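Local coordinates for protein probable enoyl-CoA hydratase/isomerase (Pseudomonas aeruginosa PAO1, PDB 5WYD) that probably acts as an enoyl-CoA hydratase/isomerase of the crotonase family with a role in synthesis of the diffusible signal factor, at residues P35-W40 with F74-D79; V65-G70 with A115-A120; Y119-G124 with A143-A148; D132-E137 with L190-V195. The protein carries 1 engineered substitution. One frame throughout, in Å; residues are numbered along the deposited sequence.

Contact 1 (P35-W40 with F74-D79); sequences PPANTW and FSAGAD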
loop_
_atom_site.group_PDB
_atom_site.type_symbol
_atom_site.label_atom_id
_atom_site.label_comp_id
_atom_site.label_asym_id
_atom_site.label_seq_id
_atom_site.Cartn_x
_atom_site.Cartn_y
_atom_site.Cartn_z
ATOM N N PRO A 35 -0.604 -32.186 -27.768
ATOM C CA PRO A 35 -1.553 -32.082 -28.879
ATOM C C PRO A 35 -3.017 -32.106 -28.419
ATOM O O PRO A 35 -3.306 -32.545 -27.316
ATOM C CB PRO A 35 -1.197 -33.281 -29.743
ATOM C CG PRO A 35 0.255 -33.552 -29.435
ATOM C CD PRO A 35 0.426 -33.217 -27.987
ATOM N N PRO A 36 -3.940 -31.580 -29.241
ATOM C CA PRO A 36 -3.624 -30.999 -30.547
ATOM C C PRO A 36 -3.628 -29.474 -30.528
ATOM O O PRO A 36 -3.218 -28.843 -31.505
ATOM C CB PRO A 36 -4.758 -31.529 -31.434
ATOM C CG PRO A 36 -5.942 -31.563 -30.493
ATOM C CD PRO A 36 -5.392 -31.785 -29.085
ATOM N N ALA A 37 -4.089 -28.902 -29.416
ATOM C CA ALA A 37 -4.197 -27.465 -29.222
ATOM C C ALA A 37 -3.105 -26.880 -28.333
ATOM O O ALA A 37 -3.162 -25.697 -28.001
ATOM C CB ALA A 37 -5.575 -27.129 -28.662
ATOM N N ASN A 38 -2.123 -27.678 -27.922
ATOM C CA ASN A 38 -1.047 -27.229 -27.034
ATOM C C ASN A 38 -1.610 -26.714 -25.713
ATOM O O ASN A 38 -1.076 -25.779 -25.116
ATOM C CB ASN A 38 -0.159 -26.201 -27.738
ATOM C CG ASN A 38 0.672 -26.834 -28.827
ATOM O OD1 ASN A 38 0.985 -28.022 -28.770
ATOM N ND2 ASN A 38 0.969 -26.071 -29.861
ATOM N N THR A 39 -2.704 -27.330 -25.264
ATOM C CA THR A 39 -3.319 -26.965 -23.996
ATOM C C THR A 39 -2.429 -27.403 -22.836
ATOM O O THR A 39 -1.742 -28.426 -22.902
ATOM C CB THR A 39 -4.725 -27.570 -23.866
ATOM O OG1 THR A 39 -5.224 -27.373 -22.541
ATOM C CG2 THR A 39 -4.691 -29.051 -24.143
ATOM N N TRP A 40 -2.423 -26.589 -21.782
ATOM C CA TRP A 40 -1.623 -26.864 -20.592
ATOM C C TRP A 40 -2.090 -28.084 -19.828
ATOM O O TRP A 40 -3.286 -28.384 -19.761
ATOM C CB TRP A 40 -1.623 -25.682 -19.634
ATOM C CG TRP A 40 -0.776 -24.623 -20.098
ATOM C CD1 TRP A 40 -1.165 -23.473 -20.676
ATOM C CD2 TRP A 40 0.653 -24.624 -20.089
ATOM N NE1 TRP A 40 -0.064 -22.728 -21.010
ATOM C CE2 TRP A 40 1.067 -23.421 -20.661
ATOM C CE3 TRP A 40 1.622 -25.532 -19.654
ATOM C CZ2 TRP A 40 2.413 -23.092 -20.805
ATOM C CZ3 TRP A 40 2.956 -25.202 -19.802
ATOM C CH2 TRP A 40 3.337 -23.996 -20.373
ATOM N N PHE A 74 -0.857 -21.215 -30.411
ATOM C CA PHE A 74 0.211 -20.883 -29.481
ATOM C C PHE A 74 -0.009 -21.623 -28.175
ATOM O O PHE A 74 0.842 -22.415 -27.741
ATOM C CB PHE A 74 0.244 -19.372 -29.243
ATOM C CG PHE A 74 1.090 -18.971 -28.068
ATOM C CD1 PHE A 74 2.447 -18.734 -28.235
ATOM C CD2 PHE A 74 0.553 -18.851 -26.794
ATOM C CE1 PHE A 74 3.248 -18.384 -27.166
ATOM C CE2 PHE A 74 1.364 -18.508 -25.717
ATOM C CZ PHE A 74 2.710 -18.279 -25.909
ATOM N N SER A 75 -1.170 -21.413 -27.561
ATOM C CA SER A 75 -1.524 -22.170 -26.375
ATOM C C SER A 75 -3.022 -22.076 -26.166
ATOM O O SER A 75 -3.594 -20.982 -26.195
ATOM C CB SER A 75 -0.777 -21.666 -25.144
ATOM O OG SER A 75 -1.054 -22.513 -24.034
ATOM N N ALA A 76 -3.631 -23.223 -25.894
ATOM C CA ALA A 76 -5.061 -23.309 -25.683
ATOM C C ALA A 76 -5.458 -23.151 -24.231
ATOM O O ALA A 76 -6.659 -23.134 -23.931
ATOM C CB ALA A 76 -5.593 -24.659 -26.174
ATOM N N GLY A 77 -4.503 -23.028 -23.322
ATOM C CA GLY A 77 -4.933 -22.940 -21.951
ATOM C C GLY A 77 -5.093 -24.298 -21.306
ATOM O O GLY A 77 -4.502 -25.302 -21.730
ATOM N N ALA A 78 -5.846 -24.297 -20.215
ATOM C CA ALA A 78 -6.094 -25.495 -19.439
ATOM C C ALA A 78 -7.029 -26.485 -20.115
ATOM O O ALA A 78 -8.124 -26.130 -20.567
ATOM C CB ALA A 78 -6.676 -25.082 -18.108
ATOM N N ASP A 79 -6.630 -27.749 -20.082
ATOM C CA ASP A 79 -7.412 -28.820 -20.668
ATOM C C ASP A 79 -8.635 -29.105 -19.801
ATOM O O ASP A 79 -8.606 -28.937 -18.583
ATOM C CB ASP A 79 -6.552 -30.071 -20.813
ATOM C CG ASP A 79 -7.234 -31.152 -21.591
ATOM O OD1 ASP A 79 -8.476 -31.201 -21.609
ATOM O OD2 ASP A 79 -6.516 -31.928 -22.247
#
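Thr39 and Trp40 both direct polar hydrogens at the carbonyl oxygen of Gly77. The Thr39 hydroxyl, turned anti to its own backbone N (chi1 171°), and the Trp40 backbone N-H converge there. Thr39 OG1 to Gly77 O is modelled at 2.3 Å and Trp40 N to Gly77 O at 2.4 Å, both too short to be taken literally, so the exact placing of this carbonyl is doubtful. A weak bond from Asp79 N to Trp40 O (3.4 Å) follows, and Trp40 and Ala78 form a single backbone bridge. Another weak bond, from Ser75 OG to Asn38 O, also spans 3.4 Å.

The apolar contacts are small. Ala37 CB meets Ala76 CB tip to tip at 3.5 Å, and Thr39 CB lies 3.8 Å from the same methyl; alanine suits so close an approach of two loops. Thr39 CG2 passes Asp79 CB at 3.9 Å. The Trp40 indole lies obliquely beside Ser75 and packs on Leu45 and Leu48 of helix 42-57.

Asn38 ties its amide to His34 N and Phe73 O. Gly77 has backbone angles (87°/-161°) at which a side chain would jam against the preceding carbonyl. Such a Ser-Ala-Gly-Ala-Asp loop is typical of the crotonase fold, where it commonly lends a backbone N-H to the oxyanion hole; Phe73, just before it, lines the pentanedial site.

Contact 2 (V65-G70 with A115-A120); sequences VVTGQG and AINGYA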
loop_
_atom_site.group_PDB
_atom_site.type_symbol
_atom_site.label_atom_id
_atom_site.label_comp_id
_atom_site.label_asym_id
_atom_site.label_seq_id
_atom_site.Cartn_x
_atom_site.Cartn_y
_atom_site.Cartn_z
ATOM N N VAL A 65 12.492 -17.721 -24.728
ATOM C CA VAL A 65 11.438 -17.649 -25.732
ATOM C C VAL A 65 10.510 -18.837 -25.529
ATOM O O VAL A 65 10.971 -19.932 -25.181
ATOM C CB VAL A 65 12.008 -17.617 -27.168
ATOM C CG1 VAL A 65 10.889 -17.626 -28.218
ATOM C CG2 VAL A 65 12.912 -16.390 -27.349
ATOM N N VAL A 66 9.206 -18.586 -25.603
ATOM C CA VAL A 66 8.181 -19.628 -25.551
ATOM C C VAL A 66 7.242 -19.476 -26.742
ATOM O O VAL A 66 6.705 -18.388 -26.981
ATOM C CB VAL A 66 7.389 -19.605 -24.235
ATOM C CG1 VAL A 66 8.308 -19.906 -23.097
ATOM C CG2 VAL A 66 6.757 -18.249 -24.034
ATOM N N THR A 67 6.998 -20.575 -27.454
ATOM C CA THR A 67 6.115 -20.567 -28.614
ATOM C C THR A 67 5.274 -21.836 -28.594
ATOM O O THR A 67 5.638 -22.826 -27.951
ATOM C CB THR A 67 6.905 -20.459 -29.941
ATOM O OG1 THR A 67 6.017 -20.165 -31.028
ATOM C CG2 THR A 67 7.592 -21.770 -30.245
ATOM N N GLY A 68 4.137 -21.790 -29.278
ATOM C CA GLY A 68 3.268 -22.946 -29.328
ATOM C C GLY A 68 3.586 -23.856 -30.503
ATOM O O GLY A 68 3.737 -23.413 -31.644
ATOM N N GLN A 69 3.679 -25.148 -30.208
ATOM C CA GLN A 69 3.937 -26.134 -31.244
ATOM C C GLN A 69 2.890 -26.027 -32.353
ATOM O O GLN A 69 1.692 -25.854 -32.091
ATOM C CB GLN A 69 3.960 -27.526 -30.630
ATOM C CG GLN A 69 4.260 -28.622 -31.585
ATOM C CD GLN A 69 3.002 -29.327 -32.024
ATOM O OE1 GLN A 69 1.968 -29.270 -31.353
ATOM N NE2 GLN A 69 3.075 -29.988 -33.164
ATOM N N GLY A 70 3.359 -26.075 -33.597
ATOM C CA GLY A 70 2.473 -25.995 -34.724
ATOM C C GLY A 70 2.065 -24.562 -34.998
ATOM O O GLY A 70 2.158 -23.676 -34.140
ATOM N N ALA A 115 6.367 -15.755 -28.152
ATOM C CA ALA A 115 6.170 -15.778 -29.593
ATOM C C ALA A 115 4.858 -16.487 -29.893
ATOM O O ALA A 115 4.789 -17.716 -29.842
ATOM C CB ALA A 115 7.344 -16.486 -30.264
ATOM N N ILE A 116 3.874 -15.727 -30.338
ATOM C CA ILE A 116 2.523 -16.220 -30.557
ATOM C C ILE A 116 2.398 -16.655 -32.011
ATOM O O ILE A 116 2.186 -15.843 -32.912
ATOM C CB ILE A 116 1.487 -15.158 -30.198
ATOM C CG1 ILE A 116 1.721 -14.677 -28.763
ATOM C CG2 ILE A 116 0.085 -15.725 -30.406
ATOM C CD1 ILE A 116 0.786 -13.602 -28.304
ATOM N N ASN A 117 2.501 -17.949 -32.246
ATOM C CA ASN A 117 2.346 -18.459 -33.591
ATOM C C ASN A 117 0.951 -19.000 -33.847
ATOM O O ASN A 117 0.626 -19.279 -34.996
ATOM C CB ASN A 117 3.425 -19.515 -33.890
ATOM C CG ASN A 117 3.408 -20.677 -32.921
ATOM O OD1 ASN A 117 2.786 -20.616 -31.865
ATOM N ND2 ASN A 117 4.069 -21.769 -33.304
ATOM N N GLY A 118 0.113 -19.116 -32.825
ATOM C CA GLY A 118 -1.211 -19.689 -32.992
ATOM C C GLY A 118 -2.246 -19.084 -32.062
ATOM O O GLY A 118 -2.014 -18.038 -31.452
ATOM N N TYR A 119 -3.426 -19.733 -31.985
ATOM C CA TYR A 119 -4.455 -19.257 -31.055
ATOM C C TYR A 119 -3.905 -19.284 -29.653
ATOM O O TYR A 119 -3.384 -20.311 -29.207
ATOM C CB TYR A 119 -5.719 -20.116 -31.055
ATOM C CG TYR A 119 -6.543 -19.980 -32.257
ATOM C CD1 TYR A 119 -6.115 -20.514 -33.428
ATOM C CD2 TYR A 119 -7.753 -19.322 -32.230
ATOM C CE1 TYR A 119 -6.837 -20.402 -34.537
ATOM C CE2 TYR A 119 -8.500 -19.211 -33.370
ATOM C CZ TYR A 119 -8.018 -19.771 -34.526
ATOM O OH TYR A 119 -8.724 -19.671 -35.694
ATOM N N ALA A 120 -4.042 -18.165 -28.962
ATOM C CA ALA A 120 -3.684 -18.051 -27.557
ATOM C C ALA A 120 -4.948 -17.649 -26.821
ATOM O O ALA A 120 -5.365 -16.489 -26.861
ATOM C CB ALA A 120 -2.577 -17.034 -27.345
#
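Ala115 N donates to Val66 O over 2.9 Å in a nearly straight bond (N-H...O 162°), joining strand 63-68 to strand 111-116, its parallel neighbour in the main sheet. One residue on, the link passes to a side chain. Thr67 holds OG1 anti to its backbone N (chi1 -168°), which swings the hydroxyl across to Ala115 O at 3.0 Å, tilted 32° from the carbonyl plane. The CA-H of Thr67 approaches the same oxygen, with CA 3.4 Å from Ala115 O. A beta-branched residue that also carries a hydroxyl fits here, since it suits a strand and bonds at its end.

Beyond Ile116 the chain leaves the strand, and Asn117 reaches back. Its CG sits between the backbone N and the carbonyl carbon, with the amide set beside the Gly68 backbone. Gly68 N gives Asn117 OD1 a weak bond of 3.1 Å. Asn117 ND2 points to Gly68 O, but the modelled 2.4 Å is too short to be trusted in detail. Thr67 and Asn117 cross at about a right angle, OG1 of Thr67 lying 3.3 Å from CG of Asn117. Glycine suits position 68, because a CB there would crowd OD1.

On the apolar side, Val65 CG1 meets Ala115 CB at 4.2 Å, and both residues pack on Ala204 of helix 200-211. The chemistry implies that the Thr67 hydroxyl, by donating to Ala115 O, carries on the pairing of the strands where regular backbone bonding gives out; the asparagine amide probably adds a weaker link of the same kind.

Contact 3 (Y119-G124 with A143-A148); sequences YAMGGG and ALPEAA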
loop_
_atom_site.group_PDB
_atom_site.type_symbol
_atom_site.label_atom_id
_atom_site.label_comp_id
_atom_site.label_asym_id
_atom_site.label_seq_id
_atom_site.Cartn_x
_atom_site.Cartn_y
_atom_site.Cartn_z
ATOM N N TYR A 119 -3.426 -19.733 -31.985
ATOM C CA TYR A 119 -4.455 -19.257 -31.055
ATOM C C TYR A 119 -3.905 -19.284 -29.653
ATOM O O TYR A 119 -3.384 -20.311 -29.207
ATOM C CB TYR A 119 -5.719 -20.116 -31.055
ATOM C CG TYR A 119 -6.543 -19.980 -32.257
ATOM C CD1 TYR A 119 -6.115 -20.514 -33.428
ATOM C CD2 TYR A 119 -7.753 -19.322 -32.230
ATOM C CE1 TYR A 119 -6.837 -20.402 -34.537
ATOM C CE2 TYR A 119 -8.500 -19.211 -33.370
ATOM C CZ TYR A 119 -8.018 -19.771 -34.526
ATOM O OH TYR A 119 -8.724 -19.671 -35.694
ATOM N N ALA A 120 -4.042 -18.165 -28.962
ATOM C CA ALA A 120 -3.684 -18.051 -27.557
ATOM C C ALA A 120 -4.948 -17.649 -26.821
ATOM O O ALA A 120 -5.365 -16.489 -26.861
ATOM C CB ALA A 120 -2.577 -17.034 -27.345
ATOM N N MET A 121 -5.515 -18.579 -26.078
ATOM C CA MET A 121 -6.730 -18.263 -25.360
ATOM C C MET A 121 -6.655 -18.897 -23.985
ATOM O O MET A 121 -5.904 -19.848 -23.756
ATOM C CB MET A 121 -7.971 -18.691 -26.157
ATOM C CG MET A 121 -8.025 -18.070 -27.573
ATOM S SD MET A 121 -9.467 -18.586 -28.508
ATOM C CE MET A 121 -10.758 -17.840 -27.525
ATOM N N GLY A 122 -7.396 -18.302 -23.060
ATOM C CA GLY A 122 -7.435 -18.755 -21.680
ATOM C C GLY A 122 -6.060 -18.762 -21.040
ATOM O O GLY A 122 -5.341 -17.751 -21.039
ATOM N N GLY A 123 -5.668 -19.937 -20.534
ATOM C CA GLY A 123 -4.381 -20.055 -19.878
ATOM C C GLY A 123 -3.262 -19.657 -20.806
ATOM O O GLY A 123 -2.285 -19.039 -20.385
ATOM N N GLY A 124 -3.414 -19.968 -22.092
ATOM C CA GLY A 124 -2.382 -19.619 -23.051
ATOM C C GLY A 124 -2.138 -18.130 -23.081
ATOM O O GLY A 124 -0.993 -17.673 -23.077
ATOM N N ALA A 143 -7.968 -14.266 -26.551
ATOM C CA ALA A 143 -9.093 -13.871 -25.737
ATOM C C ALA A 143 -9.123 -14.737 -24.501
ATOM O O ALA A 143 -8.358 -15.699 -24.363
ATOM C CB ALA A 143 -10.414 -13.989 -26.483
ATOM N N LEU A 144 -9.910 -14.280 -23.543
ATOM C CA LEU A 144 -10.196 -15.096 -22.377
ATOM C C LEU A 144 -11.637 -15.578 -22.453
ATOM O O LEU A 144 -12.567 -14.786 -22.225
ATOM C CB LEU A 144 -9.948 -14.309 -21.094
ATOM C CG LEU A 144 -8.492 -13.860 -20.921
ATOM C CD1 LEU A 144 -8.314 -13.095 -19.628
ATOM C CD2 LEU A 144 -7.507 -15.032 -20.989
ATOM N N PRO A 145 -11.865 -16.865 -22.695
ATOM C CA PRO A 145 -13.226 -17.397 -22.838
ATOM C C PRO A 145 -13.710 -18.106 -21.583
ATOM O O PRO A 145 -14.775 -18.731 -21.624
ATOM C CB PRO A 145 -13.045 -18.433 -23.952
ATOM C CG PRO A 145 -11.638 -18.964 -23.680
ATOM C CD PRO A 145 -10.837 -17.792 -23.190
ATOM N N GLU A 146 -12.954 -18.013 -20.497
ATOM C CA GLU A 146 -13.325 -18.717 -19.294
ATOM C C GLU A 146 -14.644 -18.201 -18.769
ATOM O O GLU A 146 -15.447 -18.972 -18.248
ATOM C CB GLU A 146 -12.194 -18.574 -18.292
ATOM C CG GLU A 146 -11.396 -17.343 -18.483
ATOM C CD GLU A 146 -10.006 -17.639 -18.983
ATOM O OE1 GLU A 146 -9.367 -16.687 -19.429
ATOM O OE2 GLU A 146 -9.556 -18.802 -18.957
ATOM N N ALA A 147 -14.896 -16.903 -18.897
ATOM C CA ALA A 147 -16.157 -16.370 -18.391
ATOM C C ALA A 147 -17.350 -17.024 -19.072
ATOM O O ALA A 147 -18.402 -17.198 -18.450
ATOM C CB ALA A 147 -16.208 -14.854 -18.561
ATOM N N ALA A 148 -17.220 -17.365 -20.357
ATOM C CA ALA A 148 -18.331 -18.007 -21.056
ATOM C C ALA A 148 -18.692 -19.339 -20.407
ATOM O O ALA A 148 -19.858 -19.751 -20.426
ATOM C CB ALA A 148 -18.006 -18.182 -22.539
#
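The backbone of 120-123 runs beside that of 143-146, their directions 31° apart, with Gly122 N bonded to Ala143 O at 3.1 Å in the plane of that carbonyl (N-H...O 155°), while Ala143 N makes only a weak bond to Ala120 O. This is the small parallel pair of strands, 119-121 and 142-143, of the crotonase fold, and it leads into a run of three glycines. Gly122 takes the N-cap position of helix 123-130. Its positive phi (58°) favours glycine, and a CB there would approach the Glu146 carboxylate and the Pro145 ring closely. The turn is closed by Gly124 N donating to Met121 O at 3.0 Å. In this family the start of this helix usually supplies a backbone N-H to the oxyanion hole, which is probably its part here too.

The thioether chain of Met121 runs out straight and then bends at its last torsion, laying CE 4.0 Å from Ala143 CB and 4.1 Å from Pro145 CG. A flexible, unbranched methionine suits this spot: it also touches Arg179, and its side chain is about 5 Å from the bound pentanedial.

Leu144 and Ala147 also pack on Ile174 of helix 157-176, and Ala147 and Ala148 touch Gln214 of the second subunit. Leu144 CD2 approaches Gly122 O at 3.5 Å. The Pro145 ring sets CD 3.5 Å from Gly122 N, and the Glu146 chain, bent at chi2, brings OE2 to 3.5 Å from Gly122 CA.

Contact 4 (D132-E137 with L190-V195); sequences DIRIAE and LVEQVV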
loop_
_atom_site.group_PDB
_atom_site.type_symbol
_atom_site.label_atom_id
_atom_site.label_comp_id
_atom_site.label_asym_id
_atom_site.label_seq_id
_atom_site.Cartn_x
_atom_site.Cartn_y
_atom_site.Cartn_z
ATOM N N ASP A 132 7.708 -11.288 -20.519
ATOM C CA ASP A 132 7.963 -9.850 -20.575
ATOM C C ASP A 132 7.491 -9.221 -21.882
ATOM O O ASP A 132 6.871 -8.153 -21.871
ATOM C CB ASP A 132 9.446 -9.553 -20.402
ATOM C CG ASP A 132 9.986 -10.092 -19.131
ATOM O OD1 ASP A 132 9.274 -10.065 -18.100
ATOM O OD2 ASP A 132 11.151 -10.499 -19.150
ATOM N N ILE A 133 7.783 -9.838 -23.018
ATOM C CA ILE A 133 7.505 -9.213 -24.306
ATOM C C ILE A 133 6.716 -10.193 -25.150
ATOM O O ILE A 133 6.943 -11.406 -25.115
ATOM C CB ILE A 133 8.815 -8.825 -25.019
ATOM C CG1 ILE A 133 9.726 -8.102 -24.049
ATOM C CG2 ILE A 133 8.533 -7.901 -26.203
ATOM C CD1 ILE A 133 11.094 -7.806 -24.589
ATOM N N ARG A 134 5.814 -9.667 -25.947
ATOM C CA ARG A 134 4.990 -10.509 -26.791
ATOM C C ARG A 134 5.135 -10.135 -28.257
ATOM O O ARG A 134 4.987 -8.967 -28.627
ATOM C CB ARG A 134 3.538 -10.433 -26.343
ATOM C CG ARG A 134 3.328 -11.088 -25.009
ATOM C CD ARG A 134 2.204 -10.432 -24.261
ATOM N NE ARG A 134 2.545 -9.067 -23.936
ATOM C CZ ARG A 134 3.328 -8.742 -22.924
ATOM N NH1 ARG A 134 3.835 -9.688 -22.154
ATOM N NH2 ARG A 134 3.603 -7.474 -22.678
ATOM N N ILE A 135 5.409 -11.142 -29.082
ATOM C CA ILE A 135 5.515 -11.007 -30.529
ATOM C C ILE A 135 4.468 -11.922 -31.148
ATOM O O ILE A 135 4.504 -13.138 -30.923
ATOM C CB ILE A 135 6.920 -11.397 -31.022
ATOM C CG1 ILE A 135 7.998 -10.598 -30.305
ATOM C CG2 ILE A 135 7.047 -11.221 -32.531
ATOM C CD1 ILE A 135 9.368 -10.949 -30.798
ATOM N N ALA A 136 3.592 -11.369 -31.990
ATOM C CA ALA A 136 2.531 -12.193 -32.553
ATOM C C ALA A 136 2.438 -12.084 -34.072
ATOM O O ALA A 136 2.710 -11.035 -34.671
ATOM C CB ALA A 136 1.167 -11.835 -31.948
ATOM N N GLU A 137 2.078 -13.227 -34.670
ATOM C CA GLU A 137 1.742 -13.405 -36.068
ATOM C C GLU A 137 0.378 -12.777 -36.323
ATOM O O GLU A 137 -0.493 -12.789 -35.454
ATOM C CB GLU A 137 1.719 -14.889 -36.402
ATOM C CG GLU A 137 3.058 -15.590 -36.253
ATOM C CD GLU A 137 2.965 -17.070 -36.563
ATOM O OE1 GLU A 137 4.006 -17.759 -36.527
ATOM O OE2 GLU A 137 1.846 -17.547 -36.831
ATOM N N LEU A 190 -1.497 -4.740 -26.015
ATOM C CA LEU A 190 -1.365 -6.122 -25.573
ATOM C C LEU A 190 -0.117 -6.778 -26.145
ATOM O O LEU A 190 0.550 -7.549 -25.457
ATOM C CB LEU A 190 -2.600 -6.913 -25.965
ATOM C CG LEU A 190 -2.497 -8.406 -25.743
ATOM C CD1 LEU A 190 -2.121 -8.738 -24.313
ATOM C CD2 LEU A 190 -3.854 -9.004 -26.088
ATOM N N VAL A 191 0.201 -6.505 -27.406
ATOM C CA VAL A 191 1.381 -7.057 -28.052
ATOM C C VAL A 191 2.283 -5.899 -28.465
ATOM O O VAL A 191 1.798 -4.849 -28.906
ATOM C CB VAL A 191 1.017 -7.955 -29.246
ATOM C CG1 VAL A 191 0.268 -9.177 -28.750
ATOM C CG2 VAL A 191 0.200 -7.210 -30.282
ATOM N N GLU A 192 3.576 -6.040 -28.165
ATOM C CA GLU A 192 4.563 -5.041 -28.563
ATOM C C GLU A 192 4.811 -5.025 -30.068
ATOM O O GLU A 192 5.158 -3.979 -30.619
ATOM C CB GLU A 192 5.870 -5.228 -27.801
ATOM C CG GLU A 192 5.720 -4.904 -26.336
ATOM C CD GLU A 192 4.801 -5.853 -25.636
ATOM O OE1 GLU A 192 5.041 -7.070 -25.812
ATOM O OE2 GLU A 192 3.818 -5.397 -24.995
ATOM N N GLN A 193 4.799 -6.183 -30.723
ATOM C CA GLN A 193 5.054 -6.241 -32.165
ATOM C C GLN A 193 4.158 -7.260 -32.869
ATOM O O GLN A 193 3.741 -8.259 -32.280
ATOM C CB GLN A 193 6.534 -6.564 -32.453
ATOM C CG GLN A 193 6.824 -6.890 -33.905
ATOM C CD GLN A 193 8.251 -7.271 -34.136
ATOM O OE1 GLN A 193 9.068 -7.221 -33.215
ATOM N NE2 GLN A 193 8.566 -7.704 -35.363
ATOM N N VAL A 194 3.903 -7.013 -34.165
ATOM C CA VAL A 194 3.135 -7.900 -35.038
ATOM C C VAL A 194 4.088 -8.387 -36.115
ATOM O O VAL A 194 4.945 -7.632 -36.589
ATOM C CB VAL A 194 1.904 -7.238 -35.697
ATOM C CG1 VAL A 194 1.293 -8.166 -36.759
ATOM C CG2 VAL A 194 0.889 -6.869 -34.669
ATOM N N VAL A 195 3.989 -9.665 -36.449
ATOM C CA VAL A 195 4.883 -10.237 -37.434
ATOM C C VAL A 195 4.100 -11.035 -38.474
ATOM O O VAL A 195 2.954 -11.443 -38.265
ATOM C CB VAL A 195 5.945 -11.089 -36.729
ATOM C CG1 VAL A 195 5.389 -12.461 -36.439
ATOM C CG2 VAL A 195 7.232 -11.121 -37.533
#
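Strands 133-137 and 193-195 are the last two of the six-stranded sheet of the crotonase fold; they run parallel at 30°, Ile135 paired with Gln193, Ala136 with Val194 and Glu137 with Val195. Ala136 N donates to Gln193 O at 3.1 Å, and Val195 N to Ala136 O at 2.6 Å. Toward the start of the pair, the regular ladder gives way to weak bonds from the amides of Glu192 and Gln193 to Arg134 O.

The small CB of Ala136 meets Val191 CG1 at 4.3 Å. On the other face, Ile135 CG2 lies 4.3 Å from Val195 CB, and both residues touch helix 200-211. Beta-branched residues suit such extended, buried strands.

Arg134 and Glu192 reinforce the first end, where the backbone bonds are weak. Glu192 bends at chi2 (65°), bringing OE1 back over one face of the guanidinium, where Arg134 N donates a nearly straight hydrogen bond of 2.7 Å to OE1, met nearly along its C-O axis. Glu192 OE2 makes a salt bridge to Arg134 NH2 at 3.1 Å. The two flat groups stand 88° apart, and NH2 meets OE2 from above the carboxylate plane, not in a flat double bridge. Arg134 and Glu192 also pack against Gly168 and Trp169 of the third subunit, and neighbouring Asp132 makes a salt bridge to Lys171 there. Arg134 NE reaches Leu190 O at 2.9 Å, nearly head-on to the carbonyl.

How the contacts relate
Contacts 2 and 4 belong to the main sheet, their centres 11 Å apart, joined where strand 111-116 pairs with strand 133-137: Ile116 N bonds to Ile135 O at 2.7 Å. Contact 1 joins two loops following strands 27-32 and 63-68, contact 3 the small parallel pair 119-121 and 142-143; their centres are about 10 Å apart, and Ser75 links them by probable backbone bonds to Tyr119 and Met121. Contact 2 overlaps contact 3 in strand 119-121. Along the chain, contacts 1 and 2 interleave, as do 3 and 4, while contact 1 closes before contact 3 opens. Contacts 1 and 3 lie near the bound pentanedial, the sheet probably supporting these loops. Contact 3 touches the second subunit, contact 4 the third.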